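PDB 5HQA: alpha-glucosidase from Pseudoalteromonas sp. K8, which hydrolyses alpha-glucosides as a glycoside hydrolase of family 97, probably with the help of a bound calcium ion and with activation by chloride. Local coordinates for residues A[312-318]-A[328-334]; A[374-378]-A[425-431]. All coordinates share one frame; numbering follows the deposited sequence.

Contact 1 of 2, residues A[312-318]-A[328-334]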
loop_
_atom_site.group_PDB
_atom_site.type_symbol
_atom_site.label_atom_id
_atom_site.label_comp_id
_atom_site.label_asym_id
_atom_site.label_seq_id
_atom_site.Cartn_x
_atom_site.Cartn_y
_atom_site.Cartn_z
ATOM N N GLY A 312 -1.844 23.161 -4.053
ATOM C CA GLY A 312 -2.291 24.522 -3.848
ATOM C C GLY A 312 -2.390 25.340 -5.111
ATOM O O GLY A 312 -2.409 26.573 -5.034
ATOM N N TRP A 313 -2.447 24.690 -6.275
ATOM C CA TRP A 313 -2.479 25.407 -7.544
ATOM C C TRP A 313 -3.875 25.911 -7.890
ATOM O O TRP A 313 -4.001 26.879 -8.647
ATOM C CB TRP A 313 -1.970 24.495 -8.669
ATOM C CG TRP A 313 -2.897 23.332 -8.916
ATOM C CD1 TRP A 313 -2.873 22.109 -8.295
ATOM C CD2 TRP A 313 -4.007 23.298 -9.822
ATOM N NE1 TRP A 313 -3.892 21.320 -8.769
ATOM C CE2 TRP A 313 -4.605 22.025 -9.705
ATOM C CE3 TRP A 313 -4.552 24.223 -10.724
ATOM C CZ2 TRP A 313 -5.719 21.647 -10.459
ATOM C CZ3 TRP A 313 -5.660 23.849 -11.476
ATOM C CH2 TRP A 313 -6.232 22.568 -11.335
ATOM N N ASN A 314 -4.914 25.283 -7.353
ATOM C CA ASN A 314 -6.295 25.525 -7.744
ATOM C C ASN A 314 -7.016 26.315 -6.661
ATOM O O ASN A 314 -6.684 26.207 -5.480
ATOM C CB ASN A 314 -7.023 24.201 -7.981
ATOM C CG ASN A 314 -6.934 23.261 -6.782
ATOM O OD1 ASN A 314 -5.873 23.103 -6.168
ATOM N ND2 ASN A 314 -8.049 22.631 -6.449
ATOM N N THR A 315 -8.018 27.099 -7.059
ATOM C CA THR A 315 -8.724 27.910 -6.076
ATOM C C THR A 315 -9.509 27.034 -5.098
ATOM O O THR A 315 -10.015 25.956 -5.442
ATOM C CB THR A 315 -9.655 28.913 -6.761
ATOM O OG1 THR A 315 -10.689 28.218 -7.464
ATOM C CG2 THR A 315 -8.872 29.777 -7.735
ATOM N N GLY A 316 -9.574 27.499 -3.850
ATOM C CA GLY A 316 -10.313 26.799 -2.820
ATOM C C GLY A 316 -9.519 26.522 -1.560
ATOM O O GLY A 316 -10.084 26.064 -0.560
ATOM N N TRP A 317 -8.212 26.785 -1.581
ATOM C CA TRP A 317 -7.378 26.506 -0.420
ATOM C C TRP A 317 -7.367 27.635 0.602
ATOM O O TRP A 317 -6.895 27.420 1.723
ATOM C CB TRP A 317 -5.929 26.220 -0.840
ATOM C CG TRP A 317 -5.752 24.946 -1.628
ATOM C CD1 TRP A 317 -5.889 24.797 -2.977
ATOM C CD2 TRP A 317 -5.399 23.653 -1.116
ATOM N NE1 TRP A 317 -5.647 23.495 -3.340
ATOM C CE2 TRP A 317 -5.339 22.771 -2.218
ATOM C CE3 TRP A 317 -5.123 23.156 0.164
ATOM C CZ2 TRP A 317 -5.018 21.415 -2.080
ATOM C CZ3 TRP A 317 -4.803 21.798 0.302
ATOM C CH2 TRP A 317 -4.758 20.948 -0.816
ATOM N N ASP A 318 -7.853 28.823 0.254
ATOM C CA ASP A 318 -7.739 29.945 1.178
ATOM C C ASP A 318 -8.552 29.699 2.441
ATOM O O ASP A 318 -9.670 29.179 2.392
ATOM C CB ASP A 318 -8.201 31.236 0.516
ATOM C CG ASP A 318 -7.220 31.741 -0.510
ATOM O OD1 ASP A 318 -6.404 30.941 -1.005
ATOM O OD2 ASP A 318 -7.274 32.940 -0.830
ATOM N N PHE A 328 -13.630 23.757 -3.531
ATOM C CA PHE A 328 -12.504 23.490 -4.421
ATOM C C PHE A 328 -12.957 23.501 -5.875
ATOM O O PHE A 328 -13.964 22.879 -6.229
ATOM C CB PHE A 328 -11.880 22.131 -4.099
ATOM C CG PHE A 328 -10.940 22.146 -2.937
ATOM C CD1 PHE A 328 -9.889 23.050 -2.888
ATOM C CD2 PHE A 328 -11.100 21.246 -1.896
ATOM C CE1 PHE A 328 -9.005 23.058 -1.814
ATOM C CE2 PHE A 328 -10.228 21.244 -0.817
ATOM C CZ PHE A 328 -9.177 22.154 -0.773
ATOM N N SER A 329 -12.216 24.217 -6.715
ATOM C CA SER A 329 -12.317 24.072 -8.160
ATOM C C SER A 329 -11.198 23.158 -8.636
ATOM O O SER A 329 -10.056 23.268 -8.179
ATOM C CB SER A 329 -12.211 25.426 -8.868
ATOM O OG SER A 329 -12.118 25.261 -10.276
ATOM N N PHE A 330 -11.523 22.249 -9.549
ATOM C CA PHE A 330 -10.510 21.371 -10.111
ATOM C C PHE A 330 -10.160 21.744 -11.540
ATOM O O PHE A 330 -9.475 20.980 -12.227
ATOM C CB PHE A 330 -10.965 19.917 -9.988
ATOM C CG PHE A 330 -11.199 19.509 -8.556
ATOM C CD1 PHE A 330 -10.127 19.197 -7.730
ATOM C CD2 PHE A 330 -12.479 19.498 -8.019
ATOM C CE1 PHE A 330 -10.326 18.851 -6.406
ATOM C CE2 PHE A 330 -12.690 19.144 -6.688
ATOM C CZ PHE A 330 -11.610 18.823 -5.881
ATOM N N THR A 331 -10.580 22.924 -11.988
ATOM C CA THR A 331 -10.183 23.453 -13.285
ATOM C C THR A 331 -9.601 24.853 -13.228
ATOM O O THR A 331 -8.918 25.244 -14.181
ATOM C CB THR A 331 -11.377 23.481 -14.254
ATOM O OG1 THR A 331 -12.471 24.168 -13.632
ATOM C CG2 THR A 331 -11.810 22.075 -14.631
ATOM N N GLN A 332 -9.853 25.625 -12.167
ATOM C CA GLN A 332 -9.489 27.034 -12.150
ATOM C C GLN A 332 -8.259 27.254 -11.284
ATOM O O GLN A 332 -8.362 27.185 -10.050
ATOM C CB GLN A 332 -10.651 27.876 -11.632
ATOM C CG GLN A 332 -10.321 29.356 -11.521
ATOM C CD GLN A 332 -9.972 29.969 -12.871
ATOM O OE1 GLN A 332 -10.747 29.870 -13.829
ATOM N NE2 GLN A 332 -8.792 30.590 -12.958
ATOM N N PRO A 333 -7.095 27.537 -11.859
ATOM C CA PRO A 333 -5.925 27.842 -11.034
ATOM C C PRO A 333 -6.030 29.215 -10.390
ATOM O O PRO A 333 -6.760 30.103 -10.842
ATOM C CB PRO A 333 -4.767 27.796 -12.037
ATOM C CG PRO A 333 -5.408 28.173 -13.324
ATOM C CD PRO A 333 -6.767 27.532 -13.296
ATOM N N TYR A 334 -5.275 29.381 -9.308
ATOM C CA TYR A 334 -5.017 30.713 -8.785
ATOM C C TYR A 334 -4.382 31.589 -9.864
ATOM O O TYR A 334 -3.758 31.103 -10.817
ATOM C CB TYR A 334 -4.086 30.647 -7.575
ATOM C CG TYR A 334 -4.708 30.173 -6.275
ATOM C CD1 TYR A 334 -5.607 30.970 -5.585
ATOM C CD2 TYR A 334 -4.355 28.949 -5.715
ATOM C CE1 TYR A 334 -6.165 30.554 -4.380
ATOM C CE2 TYR A 334 -4.905 28.520 -4.510
ATOM C CZ TYR A 334 -5.812 29.333 -3.845
ATOM O OH TYR A 334 -6.373 28.934 -2.644
#
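N314 places CG between its backbone N and carbonyl carbon (chi1 54°), which carries its amide to the backbone of S329. N314 ND2 gives S329 O a nearly straight bond of 2.7 Å, with the oxygen in the amide plane. The other end of the same amide is also held: N314 OD1 accepts from W317 NE1 at 2.9 Å, in the plane of the indole. The two bonds fix the flip of the amide and tie W317 to it. W317 also takes the edge of F328 on one face in a T-shaped pair, with F328 CE1 3.7 Å from W317 CE2. G312 CA lies against the opposite face. Both segments belong to one long loop after strand 307-310 of the parallel-stranded catalytic barrel, a (beta/alpha)8-type fold. The loop doubles back on itself here, and W317 reaches the glycan pocket, where it touches the bound acarbose unit and stacks on W280. Backbone bonds join the two arms: Y334 N to W313 O, T315 N to Q332 O and S329 N to T315 O. Y334 lays one ring face under T315 CA, a CH-pi contact. Its OH makes a weak bond of 2.6 Å to D318 OD1, while D318 OD2 is held by S282. W313 meets P333 CB with its ring edge, W313 CE3 to P333 CB 3.8 Å. G316 lies against the F328 ring, with G316 O 3.4 Å from F328 CE1.

Contact 2 of 2, residues A[374-378]-A[425-431]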
loop_
_atom_site.group_PDB
_atom_site.type_symbol
_atom_site.label_atom_id
_atom_site.label_comp_id
_atom_site.label_asym_id
_atom_site.label_seq_id
_atom_site.Cartn_x
_atom_site.Cartn_y
_atom_site.Cartn_z
ATOM N N PHE A 374 -9.810 16.264 -15.682
ATOM C CA PHE A 374 -8.882 15.395 -16.399
ATOM C C PHE A 374 -8.676 15.869 -17.832
ATOM O O PHE A 374 -7.575 15.728 -18.375
ATOM C CB PHE A 374 -9.378 13.941 -16.369
ATOM C CG PHE A 374 -9.130 13.237 -15.048
ATOM C CD1 PHE A 374 -8.004 13.519 -14.293
ATOM C CD2 PHE A 374 -10.028 12.288 -14.569
ATOM C CE1 PHE A 374 -7.774 12.877 -13.080
ATOM C CE2 PHE A 374 -9.803 11.643 -13.354
ATOM C CZ PHE A 374 -8.674 11.944 -12.609
ATOM N N ALA A 375 -9.709 16.445 -18.451
ATOM C CA ALA A 375 -9.525 17.032 -19.774
ATOM C C ALA A 375 -8.498 18.154 -19.729
ATOM O O ALA A 375 -7.640 18.257 -20.615
ATOM C CB ALA A 375 -10.858 17.543 -20.315
ATOM N N LEU A 376 -8.568 19.002 -18.700
ATOM C CA LEU A 376 -7.579 20.066 -18.549
ATOM C C LEU A 376 -6.181 19.484 -18.403
ATOM O O LEU A 376 -5.230 19.941 -19.046
ATOM C CB LEU A 376 -7.926 20.936 -17.340
ATOM C CG LEU A 376 -6.833 21.924 -16.919
ATOM C CD1 LEU A 376 -6.537 22.925 -18.030
ATOM C CD2 LEU A 376 -7.222 22.643 -15.632
ATOM N N TYR A 377 -6.044 18.459 -17.564
ATOM C CA TYR A 377 -4.733 17.868 -17.350
ATOM C C TYR A 377 -4.220 17.173 -18.607
ATOM O O TYR A 377 -3.034 17.295 -18.942
ATOM C CB TYR A 377 -4.799 16.907 -16.172
ATOM C CG TYR A 377 -4.538 17.577 -14.846
ATOM C CD1 TYR A 377 -3.934 18.833 -14.778
ATOM C CD2 TYR A 377 -4.879 16.950 -13.659
ATOM C CE1 TYR A 377 -3.677 19.439 -13.551
ATOM C CE2 TYR A 377 -4.626 17.541 -12.437
ATOM C CZ TYR A 377 -4.030 18.778 -12.382
ATOM O OH TYR A 377 -3.788 19.335 -11.140
ATOM N N GLU A 378 -5.089 16.455 -19.326
ATOM C CA GLU A 378 -4.647 15.837 -20.571
ATOM C C GLU A 378 -4.178 16.895 -21.559
ATOM O O GLU A 378 -3.113 16.757 -22.173
ATOM C CB GLU A 378 -5.757 14.984 -21.187
ATOM C CG GLU A 378 -5.270 14.234 -22.432
ATOM C CD GLU A 378 -6.225 13.149 -22.937
ATOM O OE1 GLU A 378 -7.452 13.252 -22.711
ATOM O OE2 GLU A 378 -5.734 12.187 -23.575
ATOM N N LEU A 425 -11.684 6.531 -15.087
ATOM C CA LEU A 425 -11.799 7.754 -15.875
ATOM C C LEU A 425 -10.423 8.340 -16.175
ATOM O O LEU A 425 -10.160 8.782 -17.302
ATOM C CB LEU A 425 -12.677 8.772 -15.149
ATOM C CG LEU A 425 -12.941 10.067 -15.918
ATOM C CD1 LEU A 425 -13.610 9.763 -17.245
ATOM C CD2 LEU A 425 -13.807 11.003 -15.095
ATOM N N ALA A 426 -9.523 8.335 -15.185
ATOM C CA ALA A 426 -8.159 8.800 -15.424
ATOM C C ALA A 426 -7.489 8.006 -16.539
ATOM O O ALA A 426 -6.782 8.575 -17.382
ATOM C CB ALA A 426 -7.339 8.709 -14.136
ATOM N N ALA A 427 -7.711 6.689 -16.568
ATOM C CA ALA A 427 -7.088 5.854 -17.590
ATOM C C ALA A 427 -7.539 6.244 -18.991
ATOM O O ALA A 427 -6.756 6.140 -19.941
ATOM C CB ALA A 427 -7.393 4.381 -17.329
ATOM N N LYS A 428 -8.784 6.700 -19.148
ATOM C CA LYS A 428 -9.219 7.162 -20.463
ATOM C C LYS A 428 -8.445 8.390 -20.927
ATOM O O LYS A 428 -8.424 8.671 -22.130
ATOM C CB LYS A 428 -10.712 7.479 -20.458
ATOM C CG LYS A 428 -11.600 6.271 -20.239
ATOM C CD LYS A 428 -13.069 6.665 -20.263
ATOM C CE LYS A 428 -13.970 5.439 -20.257
ATOM N NZ LYS A 428 -13.681 4.530 -19.111
ATOM N N HIS A 429 -7.822 9.127 -20.005
ATOM C CA HIS A 429 -6.993 10.286 -20.325
ATOM C C HIS A 429 -5.504 9.969 -20.293
ATOM O O HIS A 429 -4.681 10.890 -20.361
ATOM C CB HIS A 429 -7.305 11.429 -19.356
ATOM C CG HIS A 429 -8.728 11.881 -19.409
ATOM N ND1 HIS A 429 -9.741 11.225 -18.744
ATOM C CD2 HIS A 429 -9.314 12.907 -20.071
ATOM C CE1 HIS A 429 -10.888 11.835 -18.984
ATOM N NE2 HIS A 429 -10.656 12.862 -19.781
ATOM N N LYS A 430 -5.149 8.685 -20.194
ATOM C CA LYS A 430 -3.766 8.237 -20.004
ATOM C C LYS A 430 -3.125 8.915 -18.793
ATOM O O LYS A 430 -1.967 9.344 -18.827
ATOM C CB LYS A 430 -2.938 8.435 -21.274
ATOM C CG LYS A 430 -3.400 7.502 -22.404
ATOM C CD LYS A 430 -2.536 7.620 -23.655
ATOM C CE LYS A 430 -3.083 6.759 -24.798
ATOM N NZ LYS A 430 -3.767 5.543 -24.277
ATOM N N ILE A 431 -3.881 8.980 -17.697
ATOM C CA ILE A 431 -3.419 9.551 -16.435
ATOM C C ILE A 431 -3.361 8.443 -15.390
ATOM O O ILE A 431 -4.292 7.634 -15.282
ATOM C CB ILE A 431 -4.333 10.704 -15.983
ATOM C CG1 ILE A 431 -4.175 11.898 -16.941
ATOM C CG2 ILE A 431 -4.062 11.089 -14.526
ATOM C CD1 ILE A 431 -5.145 13.028 -16.681
HETATM O O HOH W 1 -6.200 9.253 -24.361
#
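F374 and H429 interlock where helix 363-379 packs beside the C-terminal end of helix 413-428, two neighbouring helices of the catalytic barrel. A Schellman motif ends the second helix, with K430 at positive phi. A426 O accepts from both H429 N and I431 N, which arrive from opposite faces of its carbonyl plane. The turn leaves a hollow lined by L425, A426, H429 and I431, and the F374 ring is the bump that fills it. L425 CG abuts the ring edge, 3.9 Å from CD2 of F374. A426 lies over one face, its CA 4.2 Å from the F374 ring centroid. I431 CD1 touches both CD1 of F374 and CB of Y377. The base of the bump has a fit of its own: F374 CB sits over the centre of the H429 imidazole, 3.6 Å from its centroid. The two ring planes are inclined at 43°. H429 ND1 bonds to L425 O at 2.9 Å, which fixes the rotation of the imidazole. An alanine at H429 is likely to leave F374 CB without its flat cover and L425 O without this side-chain donor. E378 extends along the outer rim of the hollow, CG anti to its backbone N (chi1 -175°). Its OE1 comes 3.2 Å from H429 CD2, and a water donates to both E378 OE2 and K428 O.

Overall arrangement
Contact 1 closes before contact 2 opens in the chain, and their centres lie about 18 Å apart in the same catalytic barrel. Both are partly buried. Contact 1 joins two arms of one loop beside the glycan pocket; contact 2, away from the annotated sites, joins a helix to the end of another and the turn that follows it. Their chemistry differs accordingly. The loop arms, without regular structure, rely on cross-segment hydrogen bonds and aromatic groups. Segments 374-378 and 425-431 share no direct hydrogen bond and depend on shape, with water at the exposed rim. Helix 363-379 links them: F330 and T331 lean on it, and W313 CZ2 approaches Y377 OH at 3.1 Å. H356 bonds to both W313 and Y377.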